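PDB 6ZTU: cyclodipeptide synthase, BtCDPS, which probably transfers aminoacyl groups to build cyclic dipeptides, as other enzymes of the cyclodipeptide synthase family do from aminoacyl-tRNAs. Local coordinates for residues N70-L75 with T80-K85; Q127-Y132 with Y176-L181; R140-A145 with W204-K209. All blocks are in the same frame, centred on the assembly; numbering follows the deposited sequence.

Interaction 1. Residues N70-L75 with T80-K85; sequences NLLEAL and TKAERK
L72 packs against A82 and K85 of the next helix. Its CD1 lies 3.7 Å from K85 CB and 3.8 Å from A82 O; further back, L72 CB meets A82 CB at 4.0 Å. E73 touches the same alanine with CG alone, 4.0 Å from A82 CB. L72 CG, beside the backbone N and anti to the carbonyl carbon (chi1 -57°), carries CD1 on to K85. With nothing beyond CB on A82, the backbones come close, the CA atoms of L72 and A82 being 5.8 Å apart. Only four residues separate the segments, and the two helices form a hairpin whose local axes approach to 8.8 Å at 142° between their directions. Outside the pair, L72 also rests on F36 and L158. The E73 carboxylate has three partners: OE1 makes a salt bridge to K69 NZ and a hydrogen bond to H172 NE2, OE2 a hydrogen bond with T79 OG1. The contact is thus made by carbon atoms, with one methyl near a backbone carbonyl oxygen, and has no hydrogen bond across it, while the acid at its border ties helix 68-74 to the start of helix 79-103 and to helix 167-191.

Interaction 2. Residues Q127-Y132 with Y176-L181; sequences QNVIYY and YVLAEL. With 0RE ((2S)-hexane-1,2-diol), chain B.
E180 OE1 accepts a hydrogen bond of 2.8 Å from O01 of the bound (2S)-hexane-1,2-diol. The acid sits on helix 167-191 of a Rossmann-like fold of the HUP clan, and this helix uses one flank to line the diol pocket and another to pack on helix 120-135. E180 CG lies between the backbone N and the carbonyl carbon (chi1 66°), with an extended chain beyond carrying the carboxylate to the ligand. A leucine in place of E180 would remove the carboxylate and is likely to leave the diol O01 without this acceptor. Y176, one turn earlier, brings its OH to 3.5 Å from C07 on the aliphatic tail of the diol, and its ring meets F113 edge-to-face. Away from the pocket the two helices run roughly antiparallel, their local axes at 141° and 9.3 Å at closest approach, and the contact between them is wholly apolar. I130 CG1 only grazes L178 CD1, at 4.5 Å. V129 has the largest share of the contact: with CG1 anti to the backbone N (chi1 169°), this methyl rests against two leucines, 3.5 Å from L178 CD2 and 3.9 Å from L181 CD1.

Interaction 3. Residues R140-A145 with W204-K209; sequences RKSCLA and WKLGEK
Segment 140-145 of helix 137-157 and segment 205-209 of helix 205-211 lie nearly antiparallel, their directions 157° apart and their local axes 10.3 Å from each other at the closest point. The contact packs the short helix that follows strand 196-200 onto helix 137-157. S142 and L206 face each other in the middle, with CA atoms 6.1 Å apart. W204 occupies the N-cap position of the second helix. Its indole folds back beneath the first turn, where G207 N sits 3.3 Å above the centre of the ring; the lack of a CB on G207 leaves room for the indole. The W204 ring also meets F184 and Y225.

L206 does the reaching. Its CG is anti to the backbone N (chi1 170°) and the next torsion of 54° splays the two methyls toward different neighbours. CD1 touches S142 CB at 3.7 Å, while CD2 comes to 4.5 Å from C143 SG, a looser approach to a residue whose CB points away from this helix and whose sulfur packs also on L178. F215 and M146 close in on the same leucine. One turn further on, K209 passes its CD 3.9 Å from S142 OG, and its bent end then turns NZ toward a water. That water lies 3.0 Å from S142 OG and accepts from K209 NZ; the latter bond measures 2.5 Å, short enough to make the exact water position doubtful. K209 also leans on E214 and F215.

The contact therefore has two parts: an apolar side where buried L206 meets S142 CB and C143 SG, and a polar margin where S142 OG and K209 NZ, without a direct hydrogen bond, probably share a water.

Overall arrangement
Interactions 2 and 3 are close neighbours, their centres 12 Å apart, and they share an apolar boundary: L178 CD2 lies 3.9 Å from C143 SG, and L181 CD2 lies 3.8 Å from W204 CZ2. Helix 167-191 thus touches helix 120-135, helix 137-157 and W204 just ahead of helix 205-211. Interaction 1 is set apart, about 20 Å from interaction 2 and 24 Å from interaction 3 between centres, yet L71 CD2 touches Y176 CB at 4.0 Å. Interaction 2 reaches the diol directly through Y176 and E180; the side chains of L206 and L72 stay about 11 Å and 14 Å from it.

Interaction 1. Residues N70-L75 with T80-K85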
loop_
_atom_site.group_PDB
_atom_site.type_symbol
_atom_site.label_atom_id
_atom_site.label_comp_id
_atom_site.label_asym_id
_atom_site.label_seq_id
_atom_site.Cartn_x
_atom_site.Cartn_y
_atom_site.Cartn_z
ATOM N N ASN A 70 12.322 -8.093 -3.534
ATOM C CA ASN A 70 12.732 -7.590 -4.846
ATOM C C ASN A 70 13.247 -6.167 -4.766
ATOM O O ASN A 70 14.140 -5.785 -5.537
ATOM C CB ASN A 70 11.571 -7.649 -5.839
ATOM C CG ASN A 70 11.168 -9.056 -6.171
ATOM O OD1 ASN A 70 11.099 -9.908 -5.282
ATOM N ND2 ASN A 70 10.902 -9.325 -7.448
ATOM N N LEU A 71 12.681 -5.362 -3.859
ATOM C CA LEU A 71 13.121 -3.982 -3.713
ATOM C C LEU A 71 14.570 -3.929 -3.255
ATOM O O LEU A 71 15.339 -3.068 -3.693
ATOM C CB LEU A 71 12.218 -3.238 -2.725
ATOM C CG LEU A 71 10.718 -3.203 -3.043
ATOM C CD1 LEU A 71 9.998 -2.430 -1.961
ATOM C CD2 LEU A 71 10.447 -2.584 -4.418
ATOM N N LEU A 72 14.961 -4.854 -2.380
ATOM C CA LEU A 72 16.350 -4.915 -1.937
ATOM C C LEU A 72 17.238 -5.589 -2.979
ATOM O O LEU A 72 18.333 -5.098 -3.270
ATOM C CB LEU A 72 16.430 -5.635 -0.587
ATOM C CG LEU A 72 15.593 -5.058 0.568
ATOM C CD1 LEU A 72 15.685 -5.943 1.811
ATOM C CD2 LEU A 72 15.990 -3.627 0.904
ATOM N N GLU A 73 16.768 -6.686 -3.581
ATOM C CA GLU A 73 17.548 -7.373 -4.607
ATOM C C GLU A 73 17.882 -6.449 -5.769
ATOM O O GLU A 73 18.936 -6.590 -6.402
ATOM C CB GLU A 73 16.789 -8.598 -5.108
ATOM C CG GLU A 73 16.643 -9.681 -4.055
ATOM C CD GLU A 73 15.838 -10.848 -4.542
ATOM O OE1 GLU A 73 14.948 -10.658 -5.396
ATOM O OE2 GLU A 73 16.096 -11.971 -4.073
ATOM N N ALA A 74 16.989 -5.506 -6.080
ATOM C CA ALA A 74 17.269 -4.576 -7.168
ATOM C C ALA A 74 18.303 -3.534 -6.762
ATOM O O ALA A 74 19.045 -3.036 -7.616
ATOM C CB ALA A 74 15.977 -3.899 -7.626
ATOM N N LEU A 75 18.365 -3.180 -5.480
ATOM C CA LEU A 75 19.370 -2.253 -4.976
ATOM C C LEU A 75 20.643 -2.964 -4.536
ATOM O O LEU A 75 21.281 -2.544 -3.559
ATOM C CB LEU A 75 18.801 -1.418 -3.825
ATOM C CG LEU A 75 17.638 -0.491 -4.197
ATOM C CD1 LEU A 75 17.003 0.167 -2.979
ATOM C CD2 LEU A 75 18.100 0.559 -5.188
ATOM N N THR A 80 19.661 -13.989 -0.018
ATOM C CA THR A 80 19.715 -14.458 1.367
ATOM C C THR A 80 19.572 -13.305 2.355
ATOM O O THR A 80 18.767 -13.370 3.290
ATOM C CB THR A 80 21.024 -15.213 1.628
ATOM O OG1 THR A 80 21.207 -16.234 0.638
ATOM C CG2 THR A 80 21.001 -15.843 3.015
ATOM N N LYS A 81 20.362 -12.248 2.173
ATOM C CA LYS A 81 20.264 -11.097 3.063
ATOM C C LYS A 81 18.923 -10.384 2.893
ATOM O O LYS A 81 18.326 -9.934 3.877
ATOM C CB LYS A 81 21.431 -10.144 2.805
ATOM C CG LYS A 81 21.641 -9.085 3.881
ATOM C CD LYS A 81 22.941 -8.326 3.639
ATOM C CE LYS A 81 22.701 -6.832 3.467
ATOM N NZ LYS A 81 23.816 -6.187 2.713
ATOM N N ALA A 82 18.432 -10.288 1.652
ATOM C CA ALA A 82 17.172 -9.590 1.393
ATOM C C ALA A 82 16.011 -10.265 2.117
ATOM O O ALA A 82 15.205 -9.599 2.778
ATOM C CB ALA A 82 16.904 -9.534 -0.112
ATOM N N GLU A 83 15.915 -11.592 2.000
ATOM C CA GLU A 83 14.838 -12.326 2.661
ATOM C C GLU A 83 14.896 -12.148 4.174
ATOM O O GLU A 83 13.854 -12.034 4.832
ATOM C CB GLU A 83 14.909 -13.809 2.276
ATOM C CG GLU A 83 14.299 -14.126 0.903
ATOM C CD GLU A 83 14.569 -15.553 0.439
ATOM O OE1 GLU A 83 15.473 -16.207 1.003
ATOM O OE2 GLU A 83 13.874 -16.021 -0.491
ATOM N N ARG A 84 16.103 -12.111 4.742
ATOM C CA ARG A 84 16.239 -11.846 6.174
ATOM C C ARG A 84 15.708 -10.464 6.528
ATOM O O ARG A 84 14.920 -10.308 7.470
ATOM C CB ARG A 84 17.703 -11.968 6.605
ATOM C CG ARG A 84 18.171 -13.367 6.937
ATOM C CD ARG A 84 19.600 -13.320 7.458
ATOM N NE ARG A 84 20.551 -13.850 6.485
ATOM C CZ ARG A 84 21.802 -13.416 6.354
ATOM N NH1 ARG A 84 22.250 -12.431 7.125
ATOM N NH2 ARG A 84 22.599 -13.957 5.440
ATOM N N LYS A 85 16.149 -9.441 5.793
ATOM C CA LYS A 85 15.729 -8.081 6.108
ATOM C C LYS A 85 14.218 -7.930 6.003
ATOM O O LYS A 85 13.614 -7.234 6.822
ATOM C CB LYS A 85 16.446 -7.085 5.199
ATOM C CG LYS A 85 17.953 -7.059 5.416
ATOM C CD LYS A 85 18.632 -6.000 4.575
ATOM C CE LYS A 85 18.275 -4.599 5.055
ATOM N NZ LYS A 85 19.104 -3.559 4.384
#

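Interaction 2. Residues Q127-Y132 with Y176-L181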
loop_
_atom_site.group_PDB
_atom_site.type_symbol
_atom_site.label_atom_id
_atom_site.label_comp_id
_atom_site.label_asym_id
_atom_site.label_seq_id
_atom_site.Cartn_x
_atom_site.Cartn_y
_atom_site.Cartn_z
ATOM N N GLN A 127 -4.370 -11.097 -12.102
ATOM C CA GLN A 127 -4.279 -11.530 -13.497
ATOM C C GLN A 127 -4.579 -10.383 -14.454
ATOM O O GLN A 127 -3.941 -10.267 -15.507
ATOM C CB GLN A 127 -5.240 -12.685 -13.773
ATOM C CG GLN A 127 -4.919 -13.996 -13.044
ATOM C CD GLN A 127 -6.154 -14.905 -12.966
ATOM O OE1 GLN A 127 -7.004 -14.883 -13.860
ATOM N NE2 GLN A 127 -6.257 -15.696 -11.901
ATOM N N ASN A 128 -5.582 -9.557 -14.132
ATOM C CA ASN A 128 -5.863 -8.385 -14.966
ATOM C C ASN A 128 -4.679 -7.430 -14.989
ATOM O O ASN A 128 -4.319 -6.894 -16.044
ATOM C CB ASN A 128 -7.093 -7.631 -14.463
ATOM C CG ASN A 128 -8.384 -8.345 -14.772
ATOM O OD1 ASN A 128 -8.487 -9.066 -15.757
ATOM N ND2 ASN A 128 -9.388 -8.141 -13.927
ATOM N N VAL A 129 -4.089 -7.172 -13.826
ATOM C CA VAL A 129 -2.939 -6.274 -13.741
ATOM C C VAL A 129 -1.788 -6.800 -14.589
ATOM O O VAL A 129 -1.143 -6.046 -15.325
ATOM C CB VAL A 129 -2.532 -6.094 -12.264
ATOM C CG1 VAL A 129 -1.204 -5.387 -12.160
ATOM C CG2 VAL A 129 -3.600 -5.298 -11.514
ATOM N N ILE A 130 -1.511 -8.103 -14.506
ATOM C CA ILE A 130 -0.401 -8.662 -15.272
ATOM C C ILE A 130 -0.709 -8.632 -16.763
ATOM O O ILE A 130 0.175 -8.379 -17.587
ATOM C CB ILE A 130 -0.111 -10.091 -14.784
ATOM C CG1 ILE A 130 0.552 -10.038 -13.414
ATOM C CG2 ILE A 130 0.735 -10.848 -15.801
ATOM C CD1 ILE A 130 0.558 -11.378 -12.719
ATOM N N TYR A 131 -1.962 -8.899 -17.131
ATOM C CA TYR A 131 -2.352 -8.874 -18.535
ATOM C C TYR A 131 -2.134 -7.488 -19.139
ATOM O O TYR A 131 -1.510 -7.346 -20.199
ATOM C CB TYR A 131 -3.811 -9.303 -18.670
ATOM C CG TYR A 131 -4.327 -9.234 -20.081
ATOM C CD1 TYR A 131 -4.183 -10.312 -20.944
ATOM C CD2 TYR A 131 -4.936 -8.081 -20.564
ATOM C CE1 TYR A 131 -4.651 -10.256 -22.245
ATOM C CE2 TYR A 131 -5.406 -8.018 -21.866
ATOM C CZ TYR A 131 -5.257 -9.106 -22.699
ATOM O OH TYR A 131 -5.723 -9.049 -23.997
ATOM N N TYR A 132 -2.620 -6.449 -18.470
ATOM C CA TYR A 132 -2.447 -5.114 -19.040
ATOM C C TYR A 132 -1.015 -4.611 -18.905
ATOM O O TYR A 132 -0.578 -3.790 -19.724
ATOM C CB TYR A 132 -3.470 -4.158 -18.417
ATOM C CG TYR A 132 -4.845 -4.437 -19.005
ATOM C CD1 TYR A 132 -5.137 -4.081 -20.320
ATOM C CD2 TYR A 132 -5.813 -5.123 -18.284
ATOM C CE1 TYR A 132 -6.366 -4.375 -20.889
ATOM C CE2 TYR A 132 -7.050 -5.415 -18.848
ATOM C CZ TYR A 132 -7.313 -5.033 -20.151
ATOM O OH TYR A 132 -8.528 -5.312 -20.736
ATOM N N TYR A 176 6.919 -6.292 -7.189
ATOM C CA TYR A 176 6.323 -5.761 -5.968
ATOM C C TYR A 176 5.084 -4.925 -6.280
ATOM O O TYR A 176 4.027 -5.083 -5.651
ATOM C CB TYR A 176 7.371 -4.929 -5.227
ATOM C CG TYR A 176 6.881 -4.247 -3.975
ATOM C CD1 TYR A 176 6.942 -4.881 -2.744
ATOM C CD2 TYR A 176 6.384 -2.957 -4.019
ATOM C CE1 TYR A 176 6.486 -4.262 -1.599
ATOM C CE2 TYR A 176 5.933 -2.335 -2.883
ATOM C CZ TYR A 176 5.987 -2.992 -1.675
ATOM O OH TYR A 176 5.544 -2.362 -0.540
ATOM N N VAL A 177 5.217 -4.004 -7.230
ATOM C CA VAL A 177 4.107 -3.131 -7.622
ATOM C C VAL A 177 2.909 -3.962 -8.062
ATOM O O VAL A 177 1.768 -3.729 -7.634
ATOM C CB VAL A 177 4.564 -2.177 -8.739
ATOM C CG1 VAL A 177 3.380 -1.383 -9.295
ATOM C CG2 VAL A 177 5.622 -1.223 -8.222
ATOM N N LEU A 178 3.147 -4.939 -8.941
ATOM C CA LEU A 178 2.032 -5.707 -9.479
ATOM C C LEU A 178 1.349 -6.526 -8.390
ATOM O O LEU A 178 0.124 -6.685 -8.419
ATOM C CB LEU A 178 2.507 -6.606 -10.623
ATOM C CG LEU A 178 3.169 -5.850 -11.788
ATOM C CD1 LEU A 178 3.630 -6.805 -12.891
ATOM C CD2 LEU A 178 2.251 -4.773 -12.364
ATOM N N ALA A 179 2.118 -7.036 -7.416
ATOM C CA ALA A 179 1.541 -7.832 -6.338
ATOM C C ALA A 179 0.721 -6.995 -5.359
ATOM O O ALA A 179 -0.233 -7.518 -4.765
ATOM C CB ALA A 179 2.651 -8.569 -5.576
ATOM N N GLU A 180 1.081 -5.721 -5.145
ATOM C CA GLU A 180 0.327 -4.879 -4.212
ATOM C C GLU A 180 -0.868 -4.214 -4.882
ATOM O O GLU A 180 -1.840 -3.864 -4.202
ATOM C CB GLU A 180 1.224 -3.794 -3.599
ATOM C CG GLU A 180 1.731 -2.764 -4.624
ATOM C CD GLU A 180 2.480 -1.575 -4.013
ATOM O OE1 GLU A 180 2.418 -1.364 -2.783
ATOM O OE2 GLU A 180 3.151 -0.843 -4.790
ATOM N N LEU A 181 -0.810 -4.014 -6.197
ATOM C CA LEU A 181 -1.864 -3.262 -6.876
ATOM C C LEU A 181 -3.279 -3.797 -6.673
ATOM O O LEU A 181 -4.199 -2.968 -6.600
ATOM C CB LEU A 181 -1.557 -3.167 -8.377
ATOM C CG LEU A 181 -0.718 -1.960 -8.781
ATOM C CD1 LEU A 181 -0.439 -2.015 -10.274
ATOM C CD2 LEU A 181 -1.433 -0.638 -8.431
HETATM O O01 0RE B . 2.461 1.172 -1.484
HETATM C C02 0RE B . 2.325 1.821 -0.259
HETATM C C03 0RE B . 1.069 1.300 0.431
HETATM O O04 0RE B . -0.060 1.923 -0.119
HETATM C C05 0RE B . 0.999 -0.210 0.241
HETATM C C06 0RE B . 2.223 -0.871 0.873
HETATM C C07 0RE B . 2.190 -2.357 0.535
HETATM C C08 0RE B . 1.954 -3.092 1.843
#

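Interaction 3. Residues R140-A145 with W204-K209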
loop_
_atom_site.group_PDB
_atom_site.type_symbol
_atom_site.label_atom_id
_atom_site.label_comp_id
_atom_site.label_asym_id
_atom_site.label_seq_id
_atom_site.Cartn_x
_atom_site.Cartn_y
_atom_site.Cartn_z
ATOM N N ARG A 140 1.847 -0.333 -18.629
ATOM C CA ARG A 140 3.187 -0.815 -18.290
ATOM C C ARG A 140 4.079 0.342 -17.875
ATOM O O ARG A 140 4.793 0.262 -16.861
ATOM C CB ARG A 140 3.761 -1.560 -19.502
ATOM C CG ARG A 140 5.068 -2.333 -19.308
ATOM C CD ARG A 140 5.444 -2.925 -20.662
ATOM N NE ARG A 140 6.669 -3.711 -20.684
ATOM C CZ ARG A 140 6.717 -5.022 -20.462
ATOM N NH1 ARG A 140 5.611 -5.694 -20.175
ATOM N NH2 ARG A 140 7.875 -5.660 -20.519
ATOM N N LYS A 141 4.047 1.443 -18.630
ATOM C CA LYS A 141 4.866 2.601 -18.308
ATOM C C LYS A 141 4.539 3.147 -16.921
ATOM O O LYS A 141 5.446 3.481 -16.151
ATOM C CB LYS A 141 4.672 3.672 -19.387
ATOM C CG LYS A 141 5.584 4.873 -19.290
ATOM C CD LYS A 141 5.386 5.787 -20.520
ATOM C CE LYS A 141 6.272 7.040 -20.451
ATOM N NZ LYS A 141 5.899 7.961 -19.343
ATOM N N SER A 142 3.247 3.231 -16.574
ATOM C CA SER A 142 2.866 3.732 -15.252
ATOM C C SER A 142 3.309 2.787 -14.143
ATOM O O SER A 142 3.729 3.237 -13.066
ATOM C CB SER A 142 1.351 3.920 -15.183
ATOM O OG SER A 142 0.985 5.125 -15.816
ATOM N N CYS A 143 3.185 1.484 -14.372
ATOM C CA CYS A 143 3.646 0.530 -13.363
ATOM C C CYS A 143 5.150 0.634 -13.162
ATOM O O CYS A 143 5.629 0.585 -12.028
ATOM C CB CYS A 143 3.274 -0.899 -13.747
ATOM S SG CYS A 143 1.488 -1.240 -13.708
ATOM N N LEU A 144 5.908 0.751 -14.252
ATOM C CA LEU A 144 7.354 0.906 -14.126
ATOM C C LEU A 144 7.718 2.210 -13.424
ATOM O O LEU A 144 8.742 2.282 -12.734
ATOM C CB LEU A 144 8.005 0.836 -15.509
ATOM C CG LEU A 144 7.917 -0.564 -16.139
ATOM C CD1 LEU A 144 8.295 -0.576 -17.624
ATOM C CD2 LEU A 144 8.756 -1.575 -15.362
ATOM N N ALA A 145 6.904 3.258 -13.593
ATOM C CA ALA A 145 7.132 4.485 -12.843
ATOM C C ALA A 145 6.905 4.277 -11.348
ATOM O O ALA A 145 7.632 4.843 -10.522
ATOM C CB ALA A 145 6.232 5.605 -13.366
ATOM N N TRP A 204 -1.138 8.948 -5.299
ATOM C CA TRP A 204 -1.000 7.789 -6.175
ATOM C C TRP A 204 -1.257 8.251 -7.607
ATOM O O TRP A 204 -2.412 8.346 -8.041
ATOM C CB TRP A 204 -1.957 6.681 -5.729
ATOM C CG TRP A 204 -1.921 5.437 -6.571
ATOM C CD1 TRP A 204 -0.833 4.883 -7.198
ATOM C CD2 TRP A 204 -3.035 4.603 -6.888
ATOM N NE1 TRP A 204 -1.211 3.747 -7.881
ATOM C CE2 TRP A 204 -2.558 3.556 -7.708
ATOM C CE3 TRP A 204 -4.394 4.630 -6.542
ATOM C CZ2 TRP A 204 -3.395 2.562 -8.201
ATOM C CZ3 TRP A 204 -5.219 3.631 -7.033
ATOM C CH2 TRP A 204 -4.720 2.624 -7.864
ATOM N N LYS A 205 -0.168 8.518 -8.342
ATOM C CA LYS A 205 -0.265 9.094 -9.684
ATOM C C LYS A 205 -1.008 8.177 -10.649
ATOM O O LYS A 205 -1.841 8.640 -11.440
ATOM C CB LYS A 205 1.141 9.400 -10.216
ATOM C CG LYS A 205 1.197 10.148 -11.537
ATOM C CD LYS A 205 0.047 11.143 -11.698
ATOM C CE LYS A 205 -0.160 11.519 -13.157
ATOM N NZ LYS A 205 -1.570 11.896 -13.444
ATOM N N LEU A 206 -0.700 6.876 -10.624
ATOM C CA LEU A 206 -1.425 5.944 -11.473
ATOM C C LEU A 206 -2.905 5.940 -11.126
ATOM O O LEU A 206 -3.758 5.819 -12.014
ATOM C CB LEU A 206 -0.831 4.541 -11.335
ATOM C CG LEU A 206 -1.593 3.384 -11.957
ATOM C CD1 LEU A 206 -1.897 3.626 -13.429
ATOM C CD2 LEU A 206 -0.769 2.111 -11.776
ATOM N N GLY A 207 -3.229 6.093 -9.837
ATOM C CA GLY A 207 -4.626 6.182 -9.452
ATOM C C GLY A 207 -5.324 7.364 -10.085
ATOM O O GLY A 207 -6.486 7.265 -10.489
ATOM N N GLU A 208 -4.623 8.494 -10.184
ATOM C CA GLU A 208 -5.191 9.652 -10.869
ATOM C C GLU A 208 -5.528 9.314 -12.311
ATOM O O GLU A 208 -6.594 9.686 -12.813
ATOM C CB GLU A 208 -4.216 10.831 -10.805
ATOM C CG GLU A 208 -3.961 11.336 -9.396
ATOM C CD GLU A 208 -2.865 12.393 -9.334
ATOM O OE1 GLU A 208 -2.476 12.913 -10.406
ATOM O OE2 GLU A 208 -2.399 12.703 -8.213
ATOM N N LYS A 209 -4.637 8.590 -12.991
ATOM C CA LYS A 209 -4.904 8.228 -14.376
ATOM C C LYS A 209 -6.046 7.231 -14.475
ATOM O O LYS A 209 -6.882 7.324 -15.374
ATOM C CB LYS A 209 -3.642 7.659 -15.018
ATOM C CG LYS A 209 -2.472 8.616 -15.003
ATOM C CD LYS A 209 -1.437 8.183 -16.012
ATOM C CE LYS A 209 -0.306 9.196 -16.110
ATOM N NZ LYS A 209 0.628 9.024 -14.974
HETATM O O HOH W 1 1.527 7.125 -13.635
#